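Local coordinates for blue-light receptor of the BLUF-family (Rhodobacter sphaeroides, PDB 2BYC), which binds a flavin and probably serves as a blue-light photoreceptor of the BLUF family in bacterial signalling, at residues L8-L16 / F65-R73; R89-V98 / H125-D136. All coordinates share one frame; numbering follows the deposited sequence.

From the N terminus the chain runs into strand 5-14, most of which, with the two residues after it, forms one side of contact 1. It then passes through helix 19-37, the hairpin of strands 40-45 and 49-55, and helix 58-69, where contact 1 closes a loop of 48 residues by packing the end of that helix on the first strand beside the flavin. Past strand 77-84, contact 2 closes a second loop of 26 residues, holding helix 100-106, when helix 120-131 returns to residues 89-98. The two contacts are therefore in series, neither nested nor crossed. Their centres lie about 21 Å apart, yet both reach the same sheet, and Thr9 packs against His125 where they touch.

Contact 1: L8-L16 / F65-R73. With FMN (flavin mononucleotide), chain C.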
# COMPACT_ATOMS: atom_id res chain seq x y z
N LEU A 8 -4.28 6.67 2.79
CA LEU A 8 -5.30 5.63 3.01
C LEU A 8 -4.68 4.27 3.02
O LEU A 8 -3.81 4.03 2.21
CB LEU A 8 -6.31 5.69 1.84
CG LEU A 8 -7.58 4.90 1.77
CD1 LEU A 8 -8.33 5.79 0.82
CD2 LEU A 8 -7.25 3.60 1.03
N THR A 9 -5.12 3.39 3.91
CA THR A 9 -4.61 2.02 3.94
C THR A 9 -5.84 1.15 3.97
O THR A 9 -6.74 1.45 4.74
CB THR A 9 -3.89 1.77 5.29
OG1 THR A 9 -2.72 2.59 5.29
CG2 THR A 9 -3.43 0.39 5.40
N TYR A 10 -5.87 0.11 3.12
CA TYR A 10 -6.94 -0.84 3.04
C TYR A 10 -6.32 -2.24 3.01
O TYR A 10 -5.16 -2.42 2.76
CB TYR A 10 -7.85 -0.56 1.78
CG TYR A 10 -7.14 -0.94 0.52
CD1 TYR A 10 -7.01 -2.28 0.19
CD2 TYR A 10 -6.64 0.02 -0.37
CE1 TYR A 10 -6.33 -2.65 -0.93
CE2 TYR A 10 -5.96 -0.35 -1.52
CZ TYR A 10 -5.85 -1.68 -1.80
OH TYR A 10 -5.18 -2.16 -2.89
N ARG A 11 -7.13 -3.22 3.33
CA ARG A 11 -6.73 -4.63 3.34
C ARG A 11 -7.71 -5.25 2.39
O ARG A 11 -8.88 -4.84 2.37
CB ARG A 11 -7.00 -5.18 4.73
CG ARG A 11 -6.44 -6.55 4.95
CD ARG A 11 -6.62 -7.01 6.40
NE ARG A 11 -8.01 -7.34 6.64
CZ ARG A 11 -8.48 -8.58 6.72
NH1 ARG A 11 -7.64 -9.62 6.63
NH2 ARG A 11 -9.77 -8.78 6.92
N SER A 12 -7.22 -6.20 1.57
CA SER A 12 -8.09 -7.00 0.68
C SER A 12 -7.62 -8.39 0.64
O SER A 12 -6.49 -8.67 1.03
CB SER A 12 -8.11 -6.48 -0.75
OG SER A 12 -6.85 -6.55 -1.33
N ARG A 13 -8.50 -9.28 0.20
CA ARG A 13 -8.14 -10.66 -0.09
C ARG A 13 -7.65 -10.81 -1.48
O ARG A 13 -8.31 -10.40 -2.44
CB ARG A 13 -9.35 -11.57 -0.02
CG ARG A 13 -9.54 -12.20 1.27
CD ARG A 13 -9.39 -13.71 1.18
NE ARG A 13 -9.10 -14.23 2.52
CZ ARG A 13 -8.69 -15.47 2.76
NH1 ARG A 13 -8.52 -16.32 1.73
NH2 ARG A 13 -8.42 -15.83 4.01
N VAL A 14 -6.52 -11.46 -1.59
CA VAL A 14 -5.92 -11.76 -2.88
C VAL A 14 -6.84 -12.59 -3.76
O VAL A 14 -7.46 -13.51 -3.29
CB VAL A 14 -4.61 -12.46 -2.64
CG1 VAL A 14 -4.20 -13.26 -3.80
CG2 VAL A 14 -3.58 -11.40 -2.32
N ARG A 15 -6.95 -12.24 -5.02
CA ARG A 15 -7.70 -13.06 -5.90
C ARG A 15 -7.00 -13.17 -7.26
O ARG A 15 -7.49 -12.70 -8.31
CB ARG A 15 -9.11 -12.52 -6.01
CG ARG A 15 -10.05 -13.53 -6.52
CD ARG A 15 -11.09 -12.83 -7.35
NE ARG A 15 -12.18 -13.73 -7.62
CZ ARG A 15 -13.38 -13.34 -8.04
NH1 ARG A 15 -13.64 -12.04 -8.24
NH2 ARG A 15 -14.30 -14.28 -8.28
N LEU A 16 -5.84 -13.82 -7.21
CA LEU A 16 -4.86 -13.81 -8.31
C LEU A 16 -4.87 -15.12 -9.12
O LEU A 16 -4.70 -16.18 -8.56
CB LEU A 16 -3.48 -13.64 -7.71
CG LEU A 16 -3.21 -12.38 -6.90
CD1 LEU A 16 -1.73 -12.37 -6.64
CD2 LEU A 16 -3.59 -11.22 -7.75
N PHE A 65 -8.50 4.92 -5.28
CA PHE A 65 -9.10 3.86 -4.51
C PHE A 65 -10.30 3.37 -5.26
O PHE A 65 -10.60 2.19 -5.20
CB PHE A 65 -9.47 4.41 -3.11
CG PHE A 65 -10.05 3.38 -2.19
CD1 PHE A 65 -9.34 2.22 -1.88
CD2 PHE A 65 -11.28 3.58 -1.58
CE1 PHE A 65 -9.86 1.29 -0.99
CE2 PHE A 65 -11.79 2.65 -0.69
CZ PHE A 65 -11.08 1.50 -0.40
N ARG A 66 -10.96 4.28 -5.99
CA ARG A 66 -12.15 3.92 -6.74
C ARG A 66 -11.79 2.90 -7.76
O ARG A 66 -12.52 1.95 -7.88
CB ARG A 66 -12.79 5.10 -7.48
CG ARG A 66 -13.34 6.09 -6.54
CD ARG A 66 -14.85 5.93 -6.26
NE ARG A 66 -15.28 7.03 -5.38
CZ ARG A 66 -15.24 8.31 -5.74
NH1 ARG A 66 -14.81 8.64 -6.96
NH2 ARG A 66 -15.60 9.24 -4.87
N LEU A 67 -10.71 3.13 -8.49
CA LEU A 67 -10.22 2.23 -9.54
C LEU A 67 -9.77 0.90 -8.98
O LEU A 67 -10.15 -0.16 -9.46
CB LEU A 67 -9.04 2.88 -10.23
CG LEU A 67 -9.55 3.63 -11.43
CD1 LEU A 67 -8.51 4.66 -11.93
CD2 LEU A 67 -10.01 2.58 -12.54
N ILE A 68 -8.97 0.96 -7.95
CA ILE A 68 -8.44 -0.21 -7.30
C ILE A 68 -9.57 -1.12 -6.72
O ILE A 68 -9.45 -2.35 -6.68
CB ILE A 68 -7.44 0.22 -6.20
CG1 ILE A 68 -6.19 0.95 -6.76
CG2 ILE A 68 -6.95 -0.94 -5.49
CD1 ILE A 68 -5.36 1.50 -5.63
N SER A 69 -10.60 -0.50 -6.18
CA SER A 69 -11.80 -1.21 -5.68
C SER A 69 -12.59 -1.85 -6.81
O SER A 69 -13.29 -2.80 -6.59
CB SER A 69 -12.72 -0.24 -4.95
OG SER A 69 -12.14 0.20 -3.74
N ALA A 70 -12.46 -1.34 -8.02
CA ALA A 70 -13.07 -2.00 -9.17
C ALA A 70 -12.25 -3.17 -9.73
O ALA A 70 -12.67 -3.79 -10.70
CB ALA A 70 -13.37 -0.97 -10.31
N ASP A 71 -11.10 -3.46 -9.13
CA ASP A 71 -10.20 -4.52 -9.59
C ASP A 71 -10.54 -5.96 -9.15
O ASP A 71 -10.69 -6.28 -7.97
CB ASP A 71 -8.76 -4.12 -9.34
CG ASP A 71 -7.77 -4.99 -10.10
OD1 ASP A 71 -7.94 -6.21 -10.13
OD2 ASP A 71 -6.80 -4.47 -10.67
N PRO A 72 -10.71 -6.85 -10.12
CA PRO A 72 -11.14 -8.19 -9.76
C PRO A 72 -10.08 -9.04 -9.06
O PRO A 72 -10.40 -10.14 -8.61
CB PRO A 72 -11.50 -8.81 -11.09
CG PRO A 72 -11.60 -7.61 -12.08
CD PRO A 72 -10.64 -6.64 -11.58
N ARG A 73 -8.82 -8.57 -8.98
CA ARG A 73 -7.74 -9.42 -8.50
C ARG A 73 -7.66 -9.40 -7.00
O ARG A 73 -6.70 -9.94 -6.41
CB ARG A 73 -6.42 -9.04 -9.18
CG ARG A 73 -6.43 -9.25 -10.73
CD ARG A 73 -5.22 -8.67 -11.37
NE ARG A 73 -5.42 -7.25 -11.61
CZ ARG A 73 -4.56 -6.46 -12.22
NH1 ARG A 73 -3.39 -6.94 -12.70
NH2 ARG A 73 -4.83 -5.17 -12.31
N1 FMN C . -3.16 0.71 -9.97
C2 FMN C . -2.52 1.91 -9.81
O2 FMN C . -2.46 2.72 -10.76
N3 FMN C . -1.94 2.25 -8.63
C4 FMN C . -1.99 1.34 -7.63
O4 FMN C . -1.54 1.65 -6.57
C4A FMN C . -2.64 0.11 -7.77
N5 FMN C . -2.66 -0.79 -6.72
C5A FMN C . -3.38 -1.99 -6.82
C6 FMN C . -3.44 -2.87 -5.76
C7 FMN C . -4.09 -4.11 -5.85
C7M FMN C . -4.28 -5.00 -4.61
C8 FMN C . -4.70 -4.44 -7.04
C8M FMN C . -5.49 -5.73 -7.21
C9 FMN C . -4.66 -3.56 -8.11
C9A FMN C . -3.98 -2.31 -8.00
N10 FMN C . -3.90 -1.40 -9.08
C10 FMN C . -3.24 -0.19 -8.94
C1' FMN C . -4.25 -1.81 -10.47
C2' FMN C . -5.42 -0.92 -10.79
O2' FMN C . -6.49 -1.65 -10.26
C3' FMN C . -5.64 -0.58 -12.28
O3' FMN C . -6.12 -1.72 -12.92
C4' FMN C . -4.43 -0.07 -13.05
O4' FMN C . -4.01 1.25 -12.67
C5' FMN C . -4.80 0.00 -14.54
O5' FMN C . -4.31 -1.05 -15.38
P FMN C . -4.43 -0.69 -16.94
O1P FMN C . -3.77 -1.77 -17.81
O2P FMN C . -5.93 -0.63 -17.19
O3P FMN C . -3.75 0.65 -17.01
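Two first torsions bring Tyr10 and Phe65 together: the tyrosine ring sits between its backbone N and carbonyl carbon (chi1 72°), while CG of Phe65 lies opposite its own N (chi1 -178°). The side chains slide past each other in opposite directions and meet obliquely, Tyr10 CD2 lying 3.5 Å from Phe65 CE1. Over one face of Phe65 comes Leu8, its CD2 4.2 Å from the ring centroid in a CH-pi contact. Further along, Ile68 CG2 reaches Tyr10 OH at 3.4 Å, and Ile68 CD1 approaches N5 of the flavin. The hydroxyl's hydrogen bond is made to Gln52, which itself bonds the flavin. Beyond the helix, Arg15 N donates to Arg73 O at 2.7 Å. Leu16 CD2 packs at 3.8 Å on Arg73 CB. The Arg73 guanidinium grips Asp71 side-on, NE to OD1 and NH2 to OD2 (2.7 Å), and OD1 also takes the Arg73 backbone N-H, forming an Asx turn. Flavin O2' donates to Asp71 OD2 at 2.9 Å. Arg73, itself at the wall of the pocket, thus fixes the carboxylate that receives the ribityl hydroxyl and probably stabilises its negative charge.

Contact 2: R89-V98 / H125-D136; sequences RFPDWSMRIV and HRTIAASLSRGD. Unlike the reference sequence in segment 125-136: Arg134 (reference Lys).
A type I turn from Phe90 to Trp93 brings the loop before strand 96-98 against the last turns of helix 120-131, with Phe90 CA lying 6.6 Å from Ala129 CA. The Phe90 ring, its CG opposite the carbonyl carbon (chi1 -44°), enters edge first. That edge is directed at the face of His125 in an offset edge-to-face pair, with centroids 5.7 Å apart and planes inclined at 65°. Another part of the same rim meets Ala129, where Phe90 CE2 lies 4.1 Å from the methyl CB. Arg89 runs out extended from CG to NE, laying its CD over one face of the imidazole, with the guanidinium and ring planes 26° apart; its NH2 forms a salt bridge with Glu83. Here the C-terminal helix packs across the sheet of the BLUF domain, which has a ferredoxin-like topology, on the face opposite the flavin: Ile128 touches Ile42 and Leu44 of strand 40-45, and its CG2 lies 4.3 Å from Val98 CG2. Leu132, the first residue to leave helical backbone angles, divides its two methyls between neighbours. CD1 approaches Trp93 NE1 at 3.5 Å, whereas CD2 rests equally close to Arg96 NE. The aliphatic part of Arg96 in turn passes over the centre of the indole, CD standing 3.5 Å above its plane, and NH1 is paired with Glu102. At the outer margin Asp92 and Asp136 approach from opposite directions, OD2 to OD2 at 3.1 Å; these like charges would be expected to repel unless one carboxylate is protonated.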
# COMPACT_ATOMS: atom_id res chain seq x y z
N ARG A 89 4.98 9.51 4.02
CA ARG A 89 5.77 8.47 4.70
C ARG A 89 6.69 7.73 3.70
O ARG A 89 7.77 7.32 4.07
CB ARG A 89 4.81 7.51 5.40
CG ARG A 89 3.59 8.22 6.07
CD ARG A 89 2.26 7.30 6.24
NE ARG A 89 1.32 7.87 7.28
CZ ARG A 89 1.61 7.86 8.57
NH1 ARG A 89 2.76 7.30 8.97
NH2 ARG A 89 0.78 8.41 9.46
N PHE A 90 6.26 7.55 2.45
CA PHE A 90 7.03 6.86 1.41
C PHE A 90 7.20 7.74 0.19
O PHE A 90 6.81 7.37 -0.92
CB PHE A 90 6.34 5.52 1.00
CG PHE A 90 5.84 4.77 2.16
CD1 PHE A 90 4.52 4.95 2.60
CD2 PHE A 90 6.75 4.01 2.95
CE1 PHE A 90 4.04 4.30 3.74
CE2 PHE A 90 6.30 3.37 4.12
CZ PHE A 90 4.92 3.51 4.50
N PRO A 91 7.83 8.91 0.36
CA PRO A 91 7.90 9.83 -0.74
C PRO A 91 8.67 9.30 -1.94
O PRO A 91 8.43 9.73 -3.11
CB PRO A 91 8.58 11.08 -0.10
CG PRO A 91 9.32 10.55 1.06
CD PRO A 91 8.44 9.46 1.58
N ASP A 92 9.55 8.34 -1.72
CA ASP A 92 10.42 7.99 -2.80
C ASP A 92 9.79 6.96 -3.73
O ASP A 92 10.37 6.63 -4.75
CB ASP A 92 11.79 7.50 -2.27
CG ASP A 92 12.47 8.55 -1.40
OD1 ASP A 92 12.25 9.76 -1.65
OD2 ASP A 92 13.20 8.16 -0.45
N TRP A 93 8.62 6.44 -3.37
CA TRP A 93 8.03 5.27 -4.07
C TRP A 93 6.62 5.53 -4.49
O TRP A 93 5.73 5.72 -3.67
CB TRP A 93 8.05 4.01 -3.22
CG TRP A 93 9.35 3.73 -2.58
CD1 TRP A 93 9.80 4.22 -1.38
CD2 TRP A 93 10.39 2.90 -3.10
NE1 TRP A 93 11.06 3.74 -1.14
CE2 TRP A 93 11.43 2.91 -2.17
CE3 TRP A 93 10.52 2.12 -4.26
CZ2 TRP A 93 12.58 2.16 -2.33
CZ3 TRP A 93 11.70 1.37 -4.43
CH2 TRP A 93 12.71 1.41 -3.47
N SER A 94 6.48 5.49 -5.80
CA SER A 94 5.24 5.46 -6.51
C SER A 94 4.34 4.29 -6.04
O SER A 94 3.19 4.51 -5.78
CB SER A 94 5.58 5.33 -8.00
OG SER A 94 4.44 5.56 -8.80
N MET A 95 4.91 3.09 -5.93
CA MET A 95 4.30 1.92 -5.26
C MET A 95 5.53 1.04 -5.04
O MET A 95 6.25 0.80 -5.95
CB MET A 95 3.20 1.29 -6.13
CG MET A 95 2.19 0.34 -5.43
SD MET A 95 2.03 0.83 -3.74
CE MET A 95 1.19 2.44 -3.86
N ARG A 96 5.84 0.70 -3.82
CA ARG A 96 6.91 -0.28 -3.61
C ARG A 96 6.15 -1.57 -3.22
O ARG A 96 5.21 -1.49 -2.43
CB ARG A 96 7.86 0.11 -2.51
CG ARG A 96 9.13 -0.77 -2.57
CD ARG A 96 9.99 -0.45 -1.44
NE ARG A 96 11.21 -1.24 -1.35
CZ ARG A 96 11.30 -2.57 -1.15
NH1 ARG A 96 10.21 -3.34 -1.13
NH2 ARG A 96 12.51 -3.14 -1.02
N ILE A 97 6.46 -2.71 -3.81
CA ILE A 97 5.75 -3.92 -3.37
C ILE A 97 6.65 -4.49 -2.30
O ILE A 97 7.90 -4.43 -2.42
CB ILE A 97 5.50 -4.93 -4.47
CG1 ILE A 97 4.73 -6.09 -3.86
CG2 ILE A 97 6.76 -5.36 -5.15
CD1 ILE A 97 4.18 -7.07 -4.81
N VAL A 98 6.02 -4.99 -1.25
CA VAL A 98 6.70 -5.64 -0.16
C VAL A 98 6.10 -7.07 -0.08
O VAL A 98 5.01 -7.25 0.41
CB VAL A 98 6.53 -4.91 1.18
CG1 VAL A 98 7.27 -5.68 2.21
CG2 VAL A 98 7.15 -3.51 1.13
N HIS A 125 4.00 0.66 9.08
CA HIS A 125 4.51 1.91 8.52
C HIS A 125 5.91 2.26 9.07
O HIS A 125 6.79 2.70 8.36
CB HIS A 125 3.55 3.08 8.80
CG HIS A 125 2.31 3.10 7.97
ND1 HIS A 125 2.15 2.37 6.80
CD2 HIS A 125 1.16 3.79 8.12
CE1 HIS A 125 0.96 2.62 6.29
NE2 HIS A 125 0.35 3.49 7.06
N ARG A 126 6.07 2.08 10.35
CA ARG A 126 7.29 2.38 11.05
C ARG A 126 8.42 1.48 10.57
O ARG A 126 9.50 1.93 10.25
CB ARG A 126 7.04 2.14 12.54
CG ARG A 126 8.15 2.53 13.48
CD ARG A 126 7.82 2.13 14.93
NE ARG A 126 8.32 0.80 15.19
CZ ARG A 126 7.58 -0.16 15.72
NH1 ARG A 126 6.31 0.09 16.07
NH2 ARG A 126 8.12 -1.37 15.88
N THR A 127 8.19 0.20 10.54
CA THR A 127 9.29 -0.67 10.26
C THR A 127 9.65 -0.64 8.80
O THR A 127 10.83 -0.69 8.43
CB THR A 127 9.01 -2.09 10.77
OG1 THR A 127 8.07 -2.75 9.91
CG2 THR A 127 8.44 -2.06 12.16
N ILE A 128 8.64 -0.61 7.93
CA ILE A 128 8.90 -0.43 6.49
C ILE A 128 9.58 0.91 6.13
O ILE A 128 10.63 0.91 5.48
CB ILE A 128 7.63 -0.67 5.61
CG1 ILE A 128 7.05 -2.04 6.04
CG2 ILE A 128 8.07 -0.62 4.16
CD1 ILE A 128 5.69 -2.44 5.41
N ALA A 129 8.99 2.03 6.52
CA ALA A 129 9.66 3.36 6.31
C ALA A 129 11.12 3.33 6.73
O ALA A 129 12.00 3.83 6.02
CB ALA A 129 8.93 4.46 7.09
N ALA A 130 11.37 2.71 7.89
CA ALA A 130 12.69 2.70 8.49
C ALA A 130 13.64 1.85 7.70
O ALA A 130 14.80 2.20 7.54
CB ALA A 130 12.61 2.19 9.92
N SER A 131 13.17 0.74 7.20
CA SER A 131 14.01 -0.10 6.37
C SER A 131 14.51 0.67 5.15
O SER A 131 15.69 0.71 4.88
CB SER A 131 13.27 -1.41 5.99
OG SER A 131 13.62 -1.84 4.68
N LEU A 132 13.59 1.28 4.40
CA LEU A 132 13.92 2.29 3.43
C LEU A 132 14.50 3.41 4.29
O LEU A 132 14.61 3.24 5.46
CB LEU A 132 12.63 2.72 2.73
CG LEU A 132 11.65 1.58 2.42
CD1 LEU A 132 10.34 2.08 1.80
CD2 LEU A 132 12.27 0.56 1.47
N SER A 133 14.87 4.57 3.79
CA SER A 133 15.40 5.59 4.74
C SER A 133 16.85 5.29 5.06
O SER A 133 17.70 6.16 4.84
CB SER A 133 14.63 5.68 6.08
OG SER A 133 13.30 6.16 5.94
N ARG A 134 17.11 4.09 5.63
CA ARG A 134 18.48 3.58 5.90
C ARG A 134 19.34 3.64 4.64
O ARG A 134 20.54 4.02 4.70
CB ARG A 134 18.46 2.14 6.46
CG ARG A 134 18.22 2.09 7.96
CD ARG A 134 18.19 0.66 8.47
NE ARG A 134 16.97 0.39 9.24
CZ ARG A 134 16.58 -0.82 9.65
NH1 ARG A 134 17.32 -1.90 9.40
NH2 ARG A 134 15.45 -0.97 10.32
N GLY A 135 18.70 3.36 3.50
CA GLY A 135 19.35 3.47 2.20
C GLY A 135 19.35 4.84 1.57
O GLY A 135 19.84 5.01 0.45
N ASP A 136 18.87 5.85 2.27
CA ASP A 136 18.70 7.10 1.60
C ASP A 136 19.96 8.02 1.62
O ASP A 136 20.91 7.77 2.37
CB ASP A 136 17.35 7.73 2.01
CG ASP A 136 16.12 7.04 1.29
OD1 ASP A 136 16.27 6.44 0.18
OD2 ASP A 136 14.98 7.09 1.83